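Local coordinates for RNA-directed RNA polymerase (Infectious pancreatic necrosis virus, PDB 3ZED), which synthesises viral RNA from ribonucleoside triphosphates on an RNA template and is probably found both free and covalently attached to the genomic RNA, at residues B[410-415]-B[452-457]; B[444-449]-B[779-784]. All blocks are in the same frame, centred on the assembly; numbering follows the deposited sequence.

Contacts 1 and 2 lie on the same side of the molecule, their centres about 10 Å apart. Along the chain the order is 410-415, 444-449, 452-457, 779-784, and the two pairings cross. Helix 412-426 supplies the first segment of contact 1; helix 438-452 carries 444-449 and runs into 452-457, which leads to strand 456-459 of a mixed sheet. These three segments belong to the palm, whereas helix 781-789 comes from the C-terminal part. The contacts touch where Pro412 and Gln413 meet Pro449 and Leu782. The start of helix 412-426 therefore packs against the turn at 452-454, Pro449 and Leu782, so palm and C-terminal parts meet here.

Contact 1: residues B[410-415]-B[452-457]; sequences CTPQHM and VVDSSC
Val453 CG1 sits over one face of the Thr411-Pro412 peptide, 3.4 Å from both Thr411 C and Pro412 N. The side chains of Asp454 and Pro412 cross at about a right angle, with Pro412 CD 3.2 Å from Asp454 OD2 and well out of the carboxylate plane. The His414 ring has Thr411 CA at its edge, in plane. Val453 CG1 is anti to the backbone N (chi1 -169°), while CG2 is turned to Met415, whose extended chain crosses Val452 at about a right angle and brings SD to 3.5 Å from Val452 CG2. Leu332 of helix 326-340 touches both Met415 and Val452. Thr411 and His414 form the capping box that opens helix 412-426 in the palm of the polymerase: His414 N donates to Thr411 OG1, and Thr411 N to His414 ND1 (3.0 Å, 161°), the donor lying 15° out of the imidazole plane. Thr411 O, in the peptide under Val453, also accepts from His414 N. Asn184, a ligand of a bound potassium ion, touches Thr411. Water 1 bridges the segments, 2.9 Å from Cys410 O and 2.8 Å from Asp454 OD2. The other carboxylate oxygen, OD1, accepts from Gly468 N, in a glycine-rich stretch consistent with polymerase motif B, which also pairs with the backbones of Val452 and Asp454.

Contact 2: residues B[444-449]-B[779-784]; sequences AMNVAP and KSSLTE
Ser781 OG is the polar meeting point of the two helices. Asn446 ND2 donates to it over 3.1 Å at 157°, with OG lying in the plane of the amide. Asn446 O is a further neighbour, 3.2 Å from Ser781 OG, a possible acceptor for the hydroxyl proton although another acceptor competes for it. OG stands between the backbone N and the carbonyl carbon of its own residue (chi1 60°), a position that directs it at Asn446. The other end of the amide is held as well, since OD1 accepts from Arg732 of helix 724-732. Beside this bond, Leu782, the next residue after Ser781, crosses Pro449 at about a right angle: CD2 lies 3.7 Å from Pro449 CB and also rests against the backbone, 3.6 Å from Asn446 O and 3.7 Å from Met445 O. Here helix 438-452 of the palm joins the first turn of helix 781-789 of the C-terminal part, where Ser780 is the N-cap, its OG weakly bonded by Leu782 N and Thr783 N. On the palm side the helix has a wider pi-type turn at 444-447 and a kink at Pro449, whose nitrogen carries no proton for Met445 O. That irregularity is consistent with Met445 O accepting instead from Gln416 NE2 of helix 412-426. With the Asn446-Ser781 bond and that from Ser450 OG to Leu782 O, buried polar atoms are paired at the junction, while Leu782 and Pro449 supply the apolar part.

Contact 1: residues B[410-415]-B[452-457]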
loop_
_atom_site.group_PDB
_atom_site.type_symbol
_atom_site.label_atom_id
_atom_site.label_comp_id
_atom_site.label_asym_id
_atom_site.label_seq_id
_atom_site.Cartn_x
_atom_site.Cartn_y
_atom_site.Cartn_z
ATOM N N CYS B 410 10.071 -9.712 -0.999
ATOM C CA CYS B 410 9.720 -9.917 0.401
ATOM C C CYS B 410 9.761 -11.382 0.823
ATOM O O CYS B 410 9.220 -12.252 0.143
ATOM C CB CYS B 410 8.358 -9.303 0.691
ATOM S SG CYS B 410 8.018 -9.056 2.447
ATOM N N THR B 411 10.441 -11.647 1.948
ATOM C CA THR B 411 10.473 -12.956 2.585
ATOM C C THR B 411 9.515 -12.896 3.788
ATOM O O THR B 411 9.320 -11.797 4.331
ATOM C CB THR B 411 11.891 -13.375 3.043
ATOM O OG1 THR B 411 12.284 -12.554 4.143
ATOM C CG2 THR B 411 12.926 -13.351 1.916
ATOM N N PRO B 412 8.967 -14.036 4.292
ATOM C CA PRO B 412 8.134 -13.961 5.508
ATOM C C PRO B 412 8.901 -13.299 6.667
ATOM O O PRO B 412 8.295 -12.591 7.471
ATOM C CB PRO B 412 7.798 -15.427 5.794
ATOM C CG PRO B 412 7.888 -16.099 4.435
ATOM C CD PRO B 412 9.067 -15.424 3.791
ATOM N N GLN B 413 10.248 -13.443 6.676
ATOM C CA GLN B 413 11.162 -12.890 7.679
ATOM C C GLN B 413 11.228 -11.362 7.636
ATOM O O GLN B 413 11.437 -10.753 8.682
ATOM C CB GLN B 413 12.569 -13.500 7.553
ATOM C CG GLN B 413 12.643 -14.969 8.079
ATOM C CD GLN B 413 12.009 -15.988 7.133
ATOM O OE1 GLN B 413 11.888 -15.765 5.915
ATOM N NE2 GLN B 413 11.547 -17.108 7.669
ATOM N N HIS B 414 11.026 -10.739 6.461
ATOM C CA HIS B 414 10.951 -9.273 6.360
ATOM C C HIS B 414 9.710 -8.778 7.106
ATOM O O HIS B 414 9.799 -7.832 7.890
ATOM C CB HIS B 414 10.895 -8.810 4.903
ATOM C CG HIS B 414 12.203 -8.857 4.189
ATOM N ND1 HIS B 414 12.479 -9.856 3.273
ATOM C CD2 HIS B 414 13.258 -8.007 4.253
ATOM C CE1 HIS B 414 13.696 -9.592 2.810
ATOM N NE2 HIS B 414 14.205 -8.487 3.368
ATOM N N MET B 415 8.554 -9.448 6.887
ATOM C CA MET B 415 7.313 -9.068 7.564
ATOM C C MET B 415 7.410 -9.340 9.066
ATOM O O MET B 415 6.886 -8.562 9.858
ATOM C CB MET B 415 6.106 -9.796 6.959
ATOM C CG MET B 415 4.808 -9.411 7.619
ATOM S SD MET B 415 3.405 -9.875 6.627
ATOM C CE MET B 415 2.120 -9.575 7.805
ATOM N N VAL B 452 0.466 -14.268 4.367
ATOM C CA VAL B 452 0.399 -13.313 3.249
ATOM C C VAL B 452 1.750 -13.203 2.490
ATOM O O VAL B 452 1.798 -12.537 1.457
ATOM C CB VAL B 452 -0.139 -11.919 3.696
ATOM C CG1 VAL B 452 -1.558 -12.028 4.248
ATOM C CG2 VAL B 452 0.780 -11.238 4.701
ATOM N N VAL B 453 2.819 -13.886 2.972
ATOM C CA VAL B 453 4.135 -13.872 2.303
ATOM C C VAL B 453 4.557 -15.307 1.991
ATOM O O VAL B 453 4.596 -16.156 2.898
ATOM C CB VAL B 453 5.252 -13.116 3.074
ATOM C CG1 VAL B 453 6.484 -12.937 2.188
ATOM C CG2 VAL B 453 4.762 -11.772 3.641
ATOM N N ASP B 454 4.881 -15.564 0.684
ATOM C CA ASP B 454 5.299 -16.857 0.118
ATOM C C ASP B 454 4.255 -17.938 0.386
ATOM O O ASP B 454 4.614 -19.079 0.698
ATOM C CB ASP B 454 6.686 -17.304 0.661
ATOM C CG ASP B 454 7.882 -16.526 0.152
ATOM O OD1 ASP B 454 7.781 -15.918 -0.939
ATOM O OD2 ASP B 454 8.928 -16.543 0.829
ATOM N N SER B 455 2.966 -17.578 0.265
ATOM C CA SER B 455 1.855 -18.486 0.519
ATOM C C SER B 455 1.196 -18.862 -0.821
ATOM O O SER B 455 1.910 -19.408 -1.659
ATOM C CB SER B 455 0.882 -17.906 1.548
ATOM O OG SER B 455 0.050 -16.881 1.043
ATOM N N SER B 456 -0.116 -18.607 -1.049
ATOM C CA SER B 456 -0.730 -19.031 -2.317
ATOM C C SER B 456 -1.828 -18.091 -2.798
ATOM O O SER B 456 -2.246 -17.181 -2.068
ATOM C CB SER B 456 -1.290 -20.454 -2.197
ATOM O OG SER B 456 -2.399 -20.563 -1.315
ATOM N N CYS B 457 -2.288 -18.315 -4.045
ATOM C CA CYS B 457 -3.347 -17.518 -4.662
ATOM C C CYS B 457 -4.286 -18.422 -5.491
ATOM O O CYS B 457 -3.981 -19.584 -5.705
ATOM C CB CYS B 457 -2.771 -16.374 -5.496
ATOM S SG CYS B 457 -1.770 -16.919 -6.903
HETATM O O HOH W 1 10.452 -14.797 -0.683
#

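Contact 2: residues B[444-449]-B[779-784]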
loop_
_atom_site.group_PDB
_atom_site.type_symbol
_atom_site.label_atom_id
_atom_site.label_comp_id
_atom_site.label_asym_id
_atom_site.label_seq_id
_atom_site.Cartn_x
_atom_site.Cartn_y
_atom_site.Cartn_z
ATOM N N ALA B 444 0.952 -12.527 15.456
ATOM C CA ALA B 444 1.804 -11.527 14.806
ATOM C C ALA B 444 3.184 -12.047 14.424
ATOM O O ALA B 444 3.612 -11.823 13.289
ATOM C CB ALA B 444 1.945 -10.299 15.696
ATOM N N MET B 445 3.869 -12.749 15.347
ATOM C CA MET B 445 5.243 -13.194 15.125
ATOM C C MET B 445 5.384 -14.548 14.472
ATOM O O MET B 445 6.299 -14.744 13.676
ATOM C CB MET B 445 6.034 -13.234 16.460
ATOM C CG MET B 445 6.070 -11.904 17.236
ATOM S SD MET B 445 6.500 -10.410 16.269
ATOM C CE MET B 445 8.147 -10.812 15.745
ATOM N N ASN B 446 4.543 -15.493 14.843
ATOM C CA ASN B 446 4.746 -16.868 14.427
ATOM C C ASN B 446 3.876 -17.347 13.286
ATOM O O ASN B 446 4.244 -18.344 12.665
ATOM C CB ASN B 446 4.542 -17.799 15.639
ATOM C CG ASN B 446 5.398 -17.456 16.836
ATOM O OD1 ASN B 446 4.912 -16.963 17.836
ATOM N ND2 ASN B 446 6.684 -17.738 16.776
ATOM N N VAL B 447 2.727 -16.704 13.017
ATOM C CA VAL B 447 1.839 -17.229 11.970
ATOM C C VAL B 447 1.564 -16.211 10.853
ATOM O O VAL B 447 1.712 -16.564 9.684
ATOM C CB VAL B 447 0.509 -17.762 12.589
ATOM C CG1 VAL B 447 -0.496 -18.196 11.519
ATOM C CG2 VAL B 447 0.769 -18.894 13.587
ATOM N N ALA B 448 1.122 -14.991 11.200
ATOM C CA ALA B 448 0.717 -13.959 10.237
ATOM C C ALA B 448 1.700 -13.761 9.064
ATOM O O ALA B 448 1.210 -13.750 7.942
ATOM C CB ALA B 448 0.468 -12.626 10.935
ATOM N N PRO B 449 3.044 -13.642 9.231
ATOM C CA PRO B 449 3.904 -13.439 8.055
ATOM C C PRO B 449 3.757 -14.517 6.971
ATOM O O PRO B 449 3.837 -14.158 5.790
ATOM C CB PRO B 449 5.314 -13.416 8.647
ATOM C CG PRO B 449 5.121 -12.918 10.050
ATOM C CD PRO B 449 3.848 -13.603 10.476
ATOM N N LYS B 779 13.617 -23.872 15.049
ATOM C CA LYS B 779 12.960 -24.074 13.756
ATOM C C LYS B 779 12.013 -22.919 13.539
ATOM O O LYS B 779 11.305 -22.544 14.479
ATOM C CB LYS B 779 12.208 -25.410 13.721
ATOM N N SER B 780 11.997 -22.325 12.339
ATOM C CA SER B 780 11.098 -21.196 12.090
ATOM C C SER B 780 9.625 -21.629 12.068
ATOM O O SER B 780 9.217 -22.466 11.258
ATOM C CB SER B 780 11.451 -20.494 10.780
ATOM O OG SER B 780 10.437 -19.588 10.378
ATOM N N SER B 781 8.831 -21.025 12.944
ATOM C CA SER B 781 7.385 -21.206 12.994
ATOM C C SER B 781 6.766 -20.795 11.625
ATOM O O SER B 781 5.762 -21.374 11.209
ATOM C CB SER B 781 6.803 -20.364 14.123
ATOM O OG SER B 781 7.080 -18.983 13.914
ATOM N N LEU B 782 7.400 -19.820 10.917
ATOM C CA LEU B 782 6.964 -19.355 9.596
ATOM C C LEU B 782 6.994 -20.507 8.567
ATOM O O LEU B 782 6.056 -20.647 7.779
ATOM C CB LEU B 782 7.789 -18.148 9.112
ATOM C CG LEU B 782 7.836 -16.917 10.039
ATOM C CD1 LEU B 782 8.592 -15.759 9.390
ATOM C CD2 LEU B 782 6.449 -16.473 10.462
ATOM N N THR B 783 8.021 -21.372 8.634
ATOM C CA THR B 783 8.141 -22.563 7.786
ATOM C C THR B 783 7.084 -23.603 8.209
ATOM O O THR B 783 6.440 -24.203 7.346
ATOM C CB THR B 783 9.560 -23.127 7.859
ATOM O OG1 THR B 783 10.455 -22.138 7.344
ATOM C CG2 THR B 783 9.718 -24.442 7.083
ATOM N N GLU B 784 6.906 -23.796 9.533
ATOM C CA GLU B 784 5.917 -24.692 10.115
ATOM C C GLU B 784 4.499 -24.283 9.664
ATOM O O GLU B 784 3.729 -25.150 9.253
ATOM C CB GLU B 784 6.033 -24.709 11.649
ATOM C CG GLU B 784 7.368 -25.260 12.125
ATOM C CD GLU B 784 7.469 -25.546 13.609
ATOM O OE1 GLU B 784 7.680 -24.585 14.383
ATOM O OE2 GLU B 784 7.384 -26.735 13.993
#